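Local coordinates for protein hydrogenase (NiFe) small subunit HydA (Allochromatium vinosum, PDB 3MYR) that probably relays electrons through two [4Fe-4S] clusters and one [3Fe-4S] cluster, as the small subunit of a heterodimeric [NiFe] hydrogenase that oxidises hydrogen, at residues P222-A227 with G249-Q254; C213-G218 with E263-P268; E99-A104 with D134-K139; I7-Q12 with Y68-D73. One frame throughout, in Å; residues are numbered along the deposited sequence.

Overall arrangement
Chemistry follows depth and local structure in these four contacts. Interaction 4, the most thoroughly buried, joins two parallel strands by regular backbone hydrogen bonds. Interaction 3 lies beside it, centres about 11 Å apart, where residues near a helix end meet a loop and a lysine reaches backbone carbonyls; Tyr68 OH of interaction 4 probably hydrogen-bonds Thr100 O of interaction 3. Interactions 1 and 2 belong to the part that follows helix 206-210, where loops and metal clusters replace regular elements. Interaction 1 is buried and uses polar side chains beside the [3Fe-4S] cluster, whereas interaction 2 is a surface contact of mainly apolar packing. These two touch lightly, where Pro222 packs near the poorly ordered Pro268.

Interaction 1: P222-A227 with G249-Q254; sequences PTTYNA and GCSEPQ. With F3S (Fe3-s4 cluster), chain K.
Glu252 and Ser251 reach across to the backbone of Thr223-Tyr225 from a type I beta turn, Gly249-Glu252, which also carries Cys250, a ligand of the [3Fe-4S] cluster. This is cluster-binding loop structure in the C-terminal part of the hydrogenase small subunit. In Glu252, CB points toward the other segment and CG lies 3.4 Å from Thr223 O. The chain then bends (chi2 -58°), bringing CD also to 3.4 Å from Thr223 O. At the tip, OE1 comes no nearer than 3.7 Å to Thr223 O, and OE2 accepts the backbone N-H of Tyr225 at 2.8 Å, on its anti side and 28° out of the carboxylate plane. OE2 also sits at the edge of the Tyr225 ring, near its plane, and a salt bridge to Arg175 gives it a second polar partner.

Next to Tyr225 along the chain, Thr224 packs its OG1 3.2 Å from Gly249 CA; that hydroxyl bonds Lys220 O. At the backbone angles of Gly249 a CB would jam against the preceding carbonyl oxygen and lie close to Thr224 OG1. Thr224 CG2 and Asn226 ND2 both approach sulfur S3 of the cluster, whose iron FE3 is bound by Cys250 SG at 2.3 Å. Ser251 OG, set between its own N and carbonyl carbon (chi1 56°), donates to Tyr225 O over 2.7 Å, from above the carbonyl plane.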
loop_
_atom_site.group_PDB
_atom_site.type_symbol
_atom_site.label_atom_id
_atom_site.label_comp_id
_atom_site.label_asym_id
_atom_site.label_seq_id
_atom_site.Cartn_x
_atom_site.Cartn_y
_atom_site.Cartn_z
ATOM N N PRO A 222 -22.142 18.362 3.827
ATOM C CA PRO A 222 -23.458 18.493 4.472
ATOM C C PRO A 222 -24.158 17.210 4.923
ATOM O O PRO A 222 -24.943 17.300 5.848
ATOM C CB PRO A 222 -24.327 19.255 3.461
ATOM C CG PRO A 222 -23.258 20.105 2.601
ATOM C CD PRO A 222 -21.995 19.226 2.610
ATOM N N THR A 223 -23.833 16.043 4.339
ATOM C CA THR A 223 -24.509 14.771 4.658
ATOM C C THR A 223 -23.466 13.760 5.164
ATOM O O THR A 223 -23.774 12.593 5.286
ATOM C CB THR A 223 -25.206 14.144 3.424
ATOM O OG1 THR A 223 -24.245 13.971 2.365
ATOM C CG2 THR A 223 -26.423 15.048 2.947
ATOM N N THR A 224 -22.276 14.232 5.545
ATOM C CA THR A 224 -21.214 13.338 6.003
ATOM C C THR A 224 -20.881 13.507 7.466
ATOM O O THR A 224 -20.589 14.642 7.916
ATOM C CB THR A 224 -19.935 13.563 5.134
ATOM O OG1 THR A 224 -20.327 13.363 3.745
ATOM C CG2 THR A 224 -18.862 12.512 5.505
ATOM N N TYR A 225 -20.827 12.374 8.181
ATOM C CA TYR A 225 -20.594 12.394 9.630
ATOM C C TYR A 225 -19.203 11.826 9.949
ATOM O O TYR A 225 -18.926 10.686 9.565
ATOM C CB TYR A 225 -21.737 11.609 10.383
ATOM C CG TYR A 225 -23.041 12.422 10.420
ATOM C CD1 TYR A 225 -23.407 13.191 11.550
ATOM C CD2 TYR A 225 -23.820 12.529 9.283
ATOM C CE1 TYR A 225 -24.592 14.010 11.523
ATOM C CE2 TYR A 225 -25.002 13.282 9.260
ATOM C CZ TYR A 225 -25.339 14.058 10.361
ATOM O OH TYR A 225 -26.475 14.829 10.255
ATOM N N ASN A 226 -18.294 12.648 10.507
ATOM C CA ASN A 226 -16.883 12.212 10.745
ATOM C C ASN A 226 -16.271 13.316 11.568
ATOM O O ASN A 226 -16.926 14.343 11.745
ATOM C CB ASN A 226 -16.096 11.982 9.441
ATOM C CG ASN A 226 -14.963 10.946 9.620
ATOM O OD1 ASN A 226 -14.571 10.702 10.721
ATOM N ND2 ASN A 226 -14.510 10.280 8.539
ATOM N N ALA A 227 -15.054 13.110 12.097
ATOM C CA ALA A 227 -14.418 14.057 13.028
ATOM C C ALA A 227 -13.344 14.901 12.323
ATOM O O ALA A 227 -12.545 15.566 12.996
ATOM C CB ALA A 227 -13.735 13.292 14.204
ATOM N N GLY A 249 -17.452 12.372 1.128
ATOM C CA GLY A 249 -18.468 11.572 1.860
ATOM C C GLY A 249 -17.967 10.225 2.344
ATOM O O GLY A 249 -18.778 9.301 2.504
ATOM N N CYS A 250 -16.661 10.081 2.652
ATOM C CA CYS A 250 -16.097 8.716 2.615
ATOM C C CYS A 250 -16.459 7.839 3.845
ATOM O O CYS A 250 -16.226 6.628 3.818
ATOM C CB CYS A 250 -14.597 8.678 2.356
ATOM S SG CYS A 250 -13.663 9.129 3.881
ATOM N N SER A 251 -17.131 8.407 4.851
ATOM C CA SER A 251 -17.603 7.603 6.000
ATOM C C SER A 251 -19.089 7.258 5.909
ATOM O O SER A 251 -19.641 6.699 6.851
ATOM C CB SER A 251 -17.372 8.413 7.292
ATOM O OG SER A 251 -18.027 9.688 7.173
ATOM N N GLU A 252 -19.759 7.575 4.787
ATOM C CA GLU A 252 -21.208 7.319 4.656
ATOM C C GLU A 252 -21.462 6.072 3.855
ATOM O O GLU A 252 -20.787 5.835 2.859
ATOM C CB GLU A 252 -21.907 8.530 3.950
ATOM C CG GLU A 252 -21.880 9.783 4.822
ATOM C CD GLU A 252 -22.566 9.550 6.202
ATOM O OE1 GLU A 252 -23.685 8.972 6.207
ATOM O OE2 GLU A 252 -22.075 10.030 7.261
ATOM N N PRO A 253 -22.534 5.326 4.198
ATOM C CA PRO A 253 -22.877 4.149 3.368
ATOM C C PRO A 253 -23.051 4.506 1.876
ATOM O O PRO A 253 -23.697 5.527 1.574
ATOM C CB PRO A 253 -24.257 3.756 3.885
ATOM C CG PRO A 253 -24.302 4.253 5.372
ATOM C CD PRO A 253 -23.483 5.556 5.312
ATOM N N GLN A 254 -22.616 3.626 0.964
ATOM C CA GLN A 254 -22.773 3.922 -0.467
ATOM C C GLN A 254 -22.262 5.264 -0.963
ATOM O O GLN A 254 -22.811 5.823 -1.903
ATOM C CB GLN A 254 -24.257 3.721 -0.903
ATOM C CG GLN A 254 -24.691 2.187 -0.933
ATOM C CD GLN A 254 -25.036 1.708 0.495
ATOM O OE1 GLN A 254 -25.821 2.371 1.191
ATOM N NE2 GLN A 254 -24.395 0.658 0.961
HETATM FE FE1 F3S K . -14.770 13.783 4.001
HETATM FE FE3 F3S K . -13.595 11.392 4.328
HETATM FE FE4 F3S K . -13.212 13.223 6.141
HETATM S S1 F3S K . -13.812 12.502 2.376
HETATM S S2 F3S K . -13.359 15.131 5.105
HETATM S S3 F3S K . -15.198 12.294 5.649
HETATM S S4 F3S K . -11.717 11.811 5.433
#

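Interaction 2: C213-G218 with E263-P268; sequences CLYRLG and EPVSVP. With SF4 (iron/sulfur cluster), chain J.
Tyr215 meets Pro264 obliquely, CE1 standing 3.9 Å from Pro264 CB, and this apolar touch is the centre of the contact. Pro264 CG is lodged near two carbonyl oxygens, 3.8 Å from Arg216 O and 3.9 Å from Tyr215 O. Close by, the backbones draw together at Gly218, whose CA is 3.8 Å from Glu263 C; a CB on Gly218 would crowd Glu263 N. CG of Tyr215 is anti to its backbone N (chi1 176°), and the ring runs out from the [4Fe-4S] cluster, sulfur S1 lying at its edge. That cluster is held by Cys213, with His185, Cys188 and Cys219. On the solvent side packing thins: Tyr215 OH comes no nearer than 3.8 Å to Val265 O and Val267 O, and the chain from Ser266 onward is poorly ordered. An alanine at Tyr215 would probably leave Pro264 CB without its aromatic partner and open a gap between the cluster loop and the last modelled residues. Lys220 NZ bonds both Gly218 O and Glu263 O, and Arg51 of the large subunit packs on Glu263. Both segments follow helix 206-210, and the residues that link them in sequence form no helix or strand.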
loop_
_atom_site.group_PDB
_atom_site.type_symbol
_atom_site.label_atom_id
_atom_site.label_comp_id
_atom_site.label_asym_id
_atom_site.label_seq_id
_atom_site.Cartn_x
_atom_site.Cartn_y
_atom_site.Cartn_z
ATOM N N CYS A 213 -16.082 28.390 0.563
ATOM C CA CYS A 213 -16.693 27.079 0.604
ATOM C C CYS A 213 -16.495 26.328 -0.701
ATOM O O CYS A 213 -16.534 26.918 -1.794
ATOM C CB CYS A 213 -18.178 27.251 0.949
ATOM S SG CYS A 213 -19.136 25.750 0.859
ATOM N N LEU A 214 -16.287 25.008 -0.566
ATOM C CA LEU A 214 -16.156 24.022 -1.700
ATOM C C LEU A 214 -17.428 23.323 -2.222
ATOM O O LEU A 214 -17.341 22.390 -3.072
ATOM C CB LEU A 214 -15.146 22.950 -1.326
ATOM C CG LEU A 214 -13.784 23.536 -0.872
ATOM C CD1 LEU A 214 -12.815 22.420 -0.411
ATOM C CD2 LEU A 214 -13.065 24.347 -2.063
ATOM N N TYR A 215 -18.581 23.803 -1.763
ATOM C CA TYR A 215 -19.867 23.209 -2.074
ATOM C C TYR A 215 -20.082 23.074 -3.615
ATOM O O TYR A 215 -20.507 22.006 -4.105
ATOM C CB TYR A 215 -21.004 24.071 -1.492
ATOM C CG TYR A 215 -22.370 23.524 -1.882
ATOM C CD1 TYR A 215 -23.073 24.024 -2.970
ATOM C CD2 TYR A 215 -22.911 22.479 -1.203
ATOM C CE1 TYR A 215 -24.322 23.505 -3.325
ATOM C CE2 TYR A 215 -24.126 21.941 -1.569
ATOM C CZ TYR A 215 -24.803 22.454 -2.626
ATOM O OH TYR A 215 -26.015 21.881 -2.934
ATOM N N ARG A 216 -19.718 24.130 -4.361
ATOM C CA ARG A 216 -19.887 24.123 -5.797
ATOM C C ARG A 216 -18.989 23.167 -6.546
ATOM O O ARG A 216 -19.302 22.775 -7.682
ATOM C CB ARG A 216 -19.855 25.593 -6.320
ATOM C CG ARG A 216 -21.281 26.007 -6.235
ATOM C CD ARG A 216 -21.766 27.286 -5.762
ATOM N NE ARG A 216 -21.396 28.317 -6.643
ATOM C CZ ARG A 216 -21.939 29.553 -6.697
ATOM N NH1 ARG A 216 -23.087 29.878 -6.089
ATOM N NH2 ARG A 216 -21.343 30.461 -7.487
ATOM N N LEU A 217 -17.890 22.760 -5.920
ATOM C CA LEU A 217 -17.053 21.726 -6.446
ATOM C C LEU A 217 -17.437 20.325 -5.961
ATOM O O LEU A 217 -16.674 19.419 -6.158
ATOM C CB LEU A 217 -15.577 22.005 -6.006
ATOM C CG LEU A 217 -15.102 23.360 -6.595
ATOM C CD1 LEU A 217 -13.752 23.890 -6.001
ATOM C CD2 LEU A 217 -15.067 23.313 -8.152
ATOM N N GLY A 218 -18.593 20.123 -5.337
ATOM C CA GLY A 218 -19.033 18.762 -5.137
ATOM C C GLY A 218 -18.969 18.333 -3.664
ATOM O O GLY A 218 -19.323 17.222 -3.364
ATOM N N GLU A 263 -20.003 16.988 -8.380
ATOM C CA GLU A 263 -21.325 17.584 -8.624
ATOM C C GLU A 263 -21.982 17.880 -7.292
ATOM O O GLU A 263 -22.088 16.975 -6.483
ATOM C CB GLU A 263 -22.285 16.585 -9.309
ATOM C CG GLU A 263 -21.750 15.822 -10.492
ATOM C CD GLU A 263 -21.688 16.673 -11.736
ATOM O OE1 GLU A 263 -21.942 17.904 -11.622
ATOM O OE2 GLU A 263 -21.387 16.114 -12.818
ATOM N N PRO A 264 -22.539 19.080 -7.129
ATOM C CA PRO A 264 -23.345 19.410 -5.949
ATOM C C PRO A 264 -24.562 18.506 -5.906
ATOM O O PRO A 264 -24.968 17.969 -6.937
ATOM C CB PRO A 264 -23.785 20.857 -6.196
ATOM C CG PRO A 264 -22.789 21.381 -7.190
ATOM C CD PRO A 264 -22.325 20.221 -8.034
ATOM N N VAL A 265 -25.157 18.280 -4.754
ATOM C CA VAL A 265 -26.429 17.526 -4.808
ATOM C C VAL A 265 -27.616 18.433 -5.381
ATOM O O VAL A 265 -27.378 19.605 -5.708
ATOM C CB VAL A 265 -26.722 16.928 -3.432
ATOM C CG1 VAL A 265 -27.738 17.795 -2.711
ATOM C CG2 VAL A 265 -27.144 15.510 -3.567
ATOM N N SER A 266 -28.850 17.920 -5.535
ATOM C CA SER A 266 -30.025 18.803 -5.892
ATOM C C SER A 266 -30.663 19.885 -4.869
ATOM O O SER A 266 -31.628 20.565 -5.275
ATOM C CB SER A 266 -31.151 17.968 -6.571
ATOM O OG SER A 266 -30.817 17.458 -7.867
ATOM N N VAL A 267 -30.156 20.037 -3.614
ATOM C CA VAL A 267 -30.648 20.987 -2.506
ATOM C C VAL A 267 -29.754 20.815 -1.201
ATOM O O VAL A 267 -28.834 19.984 -1.252
ATOM C CB VAL A 267 -32.280 20.959 -2.176
ATOM C CG1 VAL A 267 -33.049 22.296 -2.625
ATOM C CG2 VAL A 267 -33.045 19.612 -2.575
ATOM N N PRO A 268 -30.072 21.508 -0.027
ATOM C CA PRO A 268 -29.219 21.813 1.175
ATOM C C PRO A 268 -27.685 21.528 1.233
ATOM O O PRO A 268 -26.947 22.006 2.112
ATOM C CB PRO A 268 -29.986 21.113 2.334
ATOM C CG PRO A 268 -31.458 21.165 1.900
ATOM C CD PRO A 268 -31.480 21.665 0.409
HETATM FE FE1 SF4 J . -17.223 23.051 4.507
HETATM FE FE2 SF4 J . -18.567 24.153 2.328
HETATM FE FE3 SF4 J . -18.013 21.475 2.429
HETATM FE FE4 SF4 J . -19.890 22.571 4.085
HETATM S S1 SF4 J . -19.954 22.428 1.818
HETATM S S2 SF4 J . -18.355 21.022 4.645
HETATM S S3 SF4 J . -18.904 24.599 4.554
HETATM S S4 SF4 J . -16.485 23.195 2.337
#

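Interaction 3: E99-A104 with D134-K139; sequences ETVEHA and DLVRDK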
loop_
_atom_site.group_PDB
_atom_site.type_symbol
_atom_site.label_atom_id
_atom_site.label_comp_id
_atom_site.label_asym_id
_atom_site.label_seq_id
_atom_site.Cartn_x
_atom_site.Cartn_y
_atom_site.Cartn_z
ATOM N N GLU A 99 -17.054 -18.091 11.697
ATOM C CA GLU A 99 -16.437 -18.953 12.718
ATOM C C GLU A 99 -15.639 -18.089 13.772
ATOM O O GLU A 99 -15.677 -18.385 14.948
ATOM C CB GLU A 99 -15.571 -20.006 12.028
ATOM C CG GLU A 99 -14.300 -20.380 12.777
ATOM C CD GLU A 99 -13.255 -21.148 11.908
ATOM O OE1 GLU A 99 -13.570 -22.300 11.515
ATOM O OE2 GLU A 99 -12.140 -20.613 11.625
ATOM N N THR A 100 -15.007 -16.982 13.371
ATOM C CA THR A 100 -14.214 -16.218 14.298
ATOM C C THR A 100 -15.091 -15.318 15.194
ATOM O O THR A 100 -14.809 -15.160 16.389
ATOM C CB THR A 100 -13.242 -15.345 13.518
ATOM O OG1 THR A 100 -12.523 -16.192 12.618
ATOM C CG2 THR A 100 -12.265 -14.671 14.418
ATOM N N VAL A 101 -16.188 -14.776 14.667
ATOM C CA VAL A 101 -17.027 -13.904 15.504
ATOM C C VAL A 101 -17.899 -14.741 16.459
ATOM O O VAL A 101 -18.402 -14.204 17.418
ATOM C CB VAL A 101 -17.919 -12.897 14.722
ATOM C CG1 VAL A 101 -17.079 -12.070 13.735
ATOM C CG2 VAL A 101 -19.054 -13.628 13.985
ATOM N N GLU A 102 -18.089 -16.027 16.209
ATOM C CA GLU A 102 -19.067 -16.798 17.008
ATOM C C GLU A 102 -18.870 -16.638 18.535
ATOM O O GLU A 102 -19.801 -16.371 19.245
ATOM C CB GLU A 102 -19.066 -18.292 16.676
ATOM C CG GLU A 102 -20.280 -18.966 17.376
ATOM C CD GLU A 102 -20.416 -20.424 17.053
ATOM O OE1 GLU A 102 -21.502 -20.972 17.358
ATOM O OE2 GLU A 102 -19.448 -21.033 16.514
ATOM N N HIS A 103 -17.639 -16.645 18.999
ATOM C CA HIS A 103 -17.382 -16.488 20.440
ATOM C C HIS A 103 -16.661 -15.217 20.825
ATOM O O HIS A 103 -16.076 -15.170 21.906
ATOM C CB HIS A 103 -16.584 -17.722 20.912
ATOM C CG HIS A 103 -17.359 -19.008 20.755
ATOM N ND1 HIS A 103 -18.571 -19.227 21.402
ATOM C CD2 HIS A 103 -17.167 -20.075 19.937
ATOM C CE1 HIS A 103 -19.062 -20.401 21.027
ATOM N NE2 HIS A 103 -18.213 -20.949 20.163
ATOM N N ALA A 104 -16.685 -14.190 19.955
ATOM C CA ALA A 104 -16.104 -12.876 20.318
ATOM C C ALA A 104 -16.925 -12.182 21.410
ATOM O O ALA A 104 -18.141 -12.352 21.426
ATOM C CB ALA A 104 -16.009 -11.951 19.067
ATOM N N ASP A 134 -24.614 -6.618 8.275
ATOM C CA ASP A 134 -25.548 -7.443 7.497
ATOM C C ASP A 134 -25.349 -8.942 7.689
ATOM O O ASP A 134 -26.293 -9.716 7.654
ATOM C CB ASP A 134 -25.485 -7.106 5.991
ATOM C CG ASP A 134 -26.170 -5.746 5.663
ATOM O OD1 ASP A 134 -26.692 -5.057 6.579
ATOM O OD2 ASP A 134 -26.090 -5.336 4.511
ATOM N N LEU A 135 -24.125 -9.352 7.911
ATOM C CA LEU A 135 -23.824 -10.779 8.067
ATOM C C LEU A 135 -23.774 -11.289 9.496
ATOM O O LEU A 135 -23.923 -12.514 9.748
ATOM C CB LEU A 135 -22.478 -11.054 7.463
ATOM C CG LEU A 135 -22.329 -11.274 5.947
ATOM C CD1 LEU A 135 -23.467 -11.651 4.995
ATOM C CD2 LEU A 135 -21.022 -10.800 5.303
ATOM N N VAL A 136 -23.518 -10.381 10.430
ATOM C CA VAL A 136 -23.268 -10.779 11.777
ATOM C C VAL A 136 -24.292 -10.056 12.616
ATOM O O VAL A 136 -24.178 -8.825 12.875
ATOM C CB VAL A 136 -21.863 -10.337 12.254
ATOM C CG1 VAL A 136 -21.707 -10.737 13.773
ATOM C CG2 VAL A 136 -20.784 -11.013 11.394
ATOM N N ARG A 137 -25.275 -10.810 13.094
ATOM C CA ARG A 137 -26.395 -10.215 13.822
ATOM C C ARG A 137 -26.435 -10.586 15.293
ATOM O O ARG A 137 -27.192 -9.989 16.078
ATOM C CB ARG A 137 -27.733 -10.567 13.173
ATOM C CG ARG A 137 -27.954 -9.786 11.821
ATOM C CD ARG A 137 -29.191 -10.267 11.092
ATOM N NE ARG A 137 -30.382 -10.096 11.925
ATOM C CZ ARG A 137 -30.882 -8.932 12.332
ATOM N NH1 ARG A 137 -30.344 -7.768 11.913
ATOM N NH2 ARG A 137 -31.985 -8.952 13.097
ATOM N N ASP A 138 -25.701 -11.585 15.730
ATOM C CA ASP A 138 -26.051 -11.861 17.097
ATOM C C ASP A 138 -24.979 -11.435 18.096
ATOM O O ASP A 138 -24.839 -12.003 19.128
ATOM C CB ASP A 138 -26.767 -13.242 17.251
ATOM C CG ASP A 138 -28.172 -13.278 16.453
ATOM O OD1 ASP A 138 -29.189 -12.595 16.880
ATOM O OD2 ASP A 138 -28.217 -13.950 15.354
ATOM N N LYS A 139 -24.266 -10.357 17.730
ATOM C CA LYS A 139 -23.047 -9.896 18.337
ATOM C C LYS A 139 -23.059 -8.378 18.401
ATOM O O LYS A 139 -23.532 -7.750 17.502
ATOM C CB LYS A 139 -21.922 -10.248 17.413
ATOM C CG LYS A 139 -20.811 -10.817 18.072
ATOM C CD LYS A 139 -21.107 -12.314 18.406
ATOM C CE LYS A 139 -20.549 -12.502 19.735
ATOM N NZ LYS A 139 -20.477 -13.905 20.157
#
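Lys139 reaches with a bent side chain to the backbone of residues 101-104, and polar contacts dominate. Its NZ donates to Glu102 O over 2.7 Å, from above the carbonyl plane, 53° out of it, and makes a weak bond of 3.4 Å to Val101 O. Ala104 O lies 3.1 Å from the same NZ. Val101-Ala104 form a type I beta turn, closed by Ala104 N to Val101 O at 3.1 Å, which brings the carbonyls of Val101 and Glu102 within range of one ammonium group, whose charge probably offsets some of their negative potential. Bends at chi2 (78°) and chi3 of Lys139 carry the chain there, Lys139 CD passing 3.4 Å from Val101 O. A leucine in place of Lys139 would probably leave Glu102 O without its ammonium donor and the group of carbonyls without a nearby positive charge.

The apolar contact is smaller. Val101 CG2 meets Val136 CG1 at 3.9 Å, with Val136 CG2 slightly farther away. Val136, the first residue to leave helical geometry after helix 132-135, also packs on Leu97. Here the end of helix 93-101 is tied to the loop leading into strand 141-144, within the flavodoxin-like alpha/beta fold of [NiFe] hydrogenase small subunits.

Interaction 4: I7-Q12 with Y68-D73; sequences IWLSFQ and YLVIVD
Trp8 and Ile71 are paired on neighbouring parallel strands, their side chains on one face of the sheet, and Ile71 CG2 sits over the six-membered ring of the indole, 3.7 Å from its centroid and 15° off the ring normal, a CH-pi contact. CG of Trp8 is anti to its backbone N (chi1 -170°), and beyond it the ring leans across toward the other strand. Trp8 NE1 comes 3.6 Å from Asp73 CB. On the other face Leu9 CD1 packs on Val70 CG1 at 3.7 Å. Past the end of the strand Phe11 CD2 lies 3.5 Å from Val72 CG1, and Ile7 CD1 touches the Tyr68 ring.

Five backbone hydrogen bonds set this register. Ile7 N, Leu9 N and Phe11 N donate to Leu69 O, Ile71 O and Asp73 O; Ile71 N and Asp73 N return to Ile7 O and Leu9 O, at 2.8 and 2.9 Å. Such alternation marks parallel strands, here tilted by 21°. In the parallel part of the flavodoxin-like sheet the order runs 38-41, 5-10, 69-77, 106-110, 141-144.

Farther out, His42 stacks on Trp8, which also packs on Thr18 and Leu21 of helix 16-23, and helices 50-63 and 93-101 cover the face of Ile7 and Leu9. The side chain of Asp73 lies beside the [4Fe-4S] cluster held by Cys14, Cys17, Cys113 and Cys147.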
loop_
_atom_site.group_PDB
_atom_site.type_symbol
_atom_site.label_atom_id
_atom_site.label_comp_id
_atom_site.label_asym_id
_atom_site.label_seq_id
_atom_site.Cartn_x
_atom_site.Cartn_y
_atom_site.Cartn_z
ATOM N N ILE A 7 -8.212 -10.149 17.558
ATOM C CA ILE A 7 -7.994 -10.832 16.319
ATOM C C ILE A 7 -8.407 -9.888 15.178
ATOM O O ILE A 7 -9.553 -9.389 15.168
ATOM C CB ILE A 7 -8.837 -12.086 16.216
ATOM C CG1 ILE A 7 -8.285 -13.131 17.238
ATOM C CG2 ILE A 7 -8.632 -12.735 14.768
ATOM C CD1 ILE A 7 -9.192 -14.389 17.352
ATOM N N TRP A 8 -7.465 -9.621 14.261
ATOM C CA TRP A 8 -7.664 -8.682 13.170
ATOM C C TRP A 8 -7.903 -9.500 11.897
ATOM O O TRP A 8 -6.991 -10.235 11.449
ATOM C CB TRP A 8 -6.445 -7.757 13.020
ATOM C CG TRP A 8 -6.739 -6.639 12.054
ATOM C CD1 TRP A 8 -6.899 -6.753 10.679
ATOM C CD2 TRP A 8 -6.904 -5.246 12.355
ATOM N NE1 TRP A 8 -7.072 -5.506 10.119
ATOM C CE2 TRP A 8 -7.109 -4.573 11.126
ATOM C CE3 TRP A 8 -6.817 -4.476 13.547
ATOM C CZ2 TRP A 8 -7.235 -3.176 11.050
ATOM C CZ3 TRP A 8 -7.037 -3.124 13.469
ATOM C CH2 TRP A 8 -7.211 -2.482 12.213
ATOM N N LEU A 9 -9.116 -9.433 11.333
ATOM C CA LEU A 9 -9.403 -10.173 10.074
ATOM C C LEU A 9 -9.338 -9.209 8.933
ATOM O O LEU A 9 -9.992 -8.126 8.974
ATOM C CB LEU A 9 -10.810 -10.798 10.119
ATOM C CG LEU A 9 -11.080 -11.765 11.303
ATOM C CD1 LEU A 9 -12.538 -12.252 11.321
ATOM C CD2 LEU A 9 -10.079 -12.894 11.121
ATOM N N SER A 10 -8.601 -9.565 7.885
ATOM C CA SER A 10 -8.469 -8.688 6.696
ATOM C C SER A 10 -9.140 -9.373 5.514
ATOM O O SER A 10 -8.717 -10.464 5.128
ATOM C CB SER A 10 -6.958 -8.495 6.385
ATOM O OG SER A 10 -6.368 -7.861 7.490
ATOM N N PHE A 11 -10.181 -8.787 4.938
ATOM C CA PHE A 11 -10.924 -9.541 3.896
ATOM C C PHE A 11 -10.795 -8.821 2.527
ATOM O O PHE A 11 -9.653 -8.676 2.017
ATOM C CB PHE A 11 -12.384 -9.702 4.392
ATOM C CG PHE A 11 -12.525 -10.671 5.583
ATOM C CD1 PHE A 11 -11.826 -11.880 5.600
ATOM C CD2 PHE A 11 -13.408 -10.410 6.623
ATOM C CE1 PHE A 11 -12.046 -12.851 6.602
ATOM C CE2 PHE A 11 -13.605 -11.347 7.664
ATOM C CZ PHE A 11 -12.920 -12.570 7.658
ATOM N N GLN A 12 -11.848 -8.157 2.035
ATOM C CA GLN A 12 -11.664 -7.416 0.762
ATOM C C GLN A 12 -11.255 -5.983 1.088
ATOM O O GLN A 12 -12.064 -5.014 0.943
ATOM C CB GLN A 12 -12.940 -7.408 -0.084
ATOM C CG GLN A 12 -13.407 -8.820 -0.513
ATOM C CD GLN A 12 -14.682 -8.659 -1.305
ATOM O OE1 GLN A 12 -15.711 -8.316 -0.734
ATOM N NE2 GLN A 12 -14.632 -8.909 -2.632
ATOM N N TYR A 68 -12.580 -12.372 23.482
ATOM C CA TYR A 68 -11.701 -11.650 22.542
ATOM C C TYR A 68 -12.458 -10.606 21.685
ATOM O O TYR A 68 -13.644 -10.738 21.418
ATOM C CB TYR A 68 -10.857 -12.628 21.725
ATOM C CG TYR A 68 -11.716 -13.575 20.887
ATOM C CD1 TYR A 68 -12.145 -13.209 19.608
ATOM C CD2 TYR A 68 -12.111 -14.817 21.388
ATOM C CE1 TYR A 68 -12.941 -14.108 18.839
ATOM C CE2 TYR A 68 -12.891 -15.724 20.638
ATOM C CZ TYR A 68 -13.303 -15.360 19.382
ATOM O OH TYR A 68 -14.089 -16.234 18.677
ATOM N N LEU A 69 -11.746 -9.598 21.217
ATOM C CA LEU A 69 -12.298 -8.635 20.303
ATOM C C LEU A 69 -11.905 -9.011 18.861
ATOM O O LEU A 69 -10.752 -9.381 18.607
ATOM C CB LEU A 69 -11.596 -7.333 20.646
ATOM C CG LEU A 69 -12.203 -5.964 20.462
ATOM C CD1 LEU A 69 -11.156 -5.065 19.861
ATOM C CD2 LEU A 69 -13.585 -5.814 19.767
ATOM N N VAL A 70 -12.836 -8.914 17.913
ATOM C CA VAL A 70 -12.490 -9.140 16.530
ATOM C C VAL A 70 -12.550 -7.739 15.866
ATOM O O VAL A 70 -13.506 -6.986 16.085
ATOM C CB VAL A 70 -13.482 -10.132 15.845
ATOM C CG1 VAL A 70 -13.188 -10.302 14.358
ATOM C CG2 VAL A 70 -13.367 -11.479 16.528
ATOM N N ILE A 71 -11.501 -7.357 15.144
ATOM C CA ILE A 71 -11.591 -6.176 14.258
ATOM C C ILE A 71 -11.596 -6.689 12.815
ATOM O O ILE A 71 -10.842 -7.659 12.485
ATOM C CB ILE A 71 -10.408 -5.255 14.511
ATOM C CG1 ILE A 71 -10.452 -4.838 16.019
ATOM C CG2 ILE A 71 -10.479 -4.048 13.567
ATOM C CD1 ILE A 71 -9.327 -3.923 16.457
ATOM N N VAL A 72 -12.537 -6.189 11.995
ATOM C CA VAL A 72 -12.607 -6.671 10.589
ATOM C C VAL A 72 -12.363 -5.455 9.704
ATOM O O VAL A 72 -12.998 -4.396 9.877
ATOM C CB VAL A 72 -13.989 -7.180 10.193
ATOM C CG1 VAL A 72 -14.008 -7.607 8.717
ATOM C CG2 VAL A 72 -14.447 -8.280 11.083
ATOM N N ASP A 73 -11.498 -5.652 8.726
ATOM C CA ASP A 73 -11.105 -4.686 7.727
ATOM C C ASP A 73 -11.614 -5.285 6.380
ATOM O O ASP A 73 -11.254 -6.421 6.057
ATOM C CB ASP A 73 -9.544 -4.669 7.695
ATOM C CG ASP A 73 -9.048 -3.508 6.975
ATOM O OD1 ASP A 73 -9.950 -2.795 6.493
ATOM O OD2 ASP A 73 -7.833 -3.298 6.805
#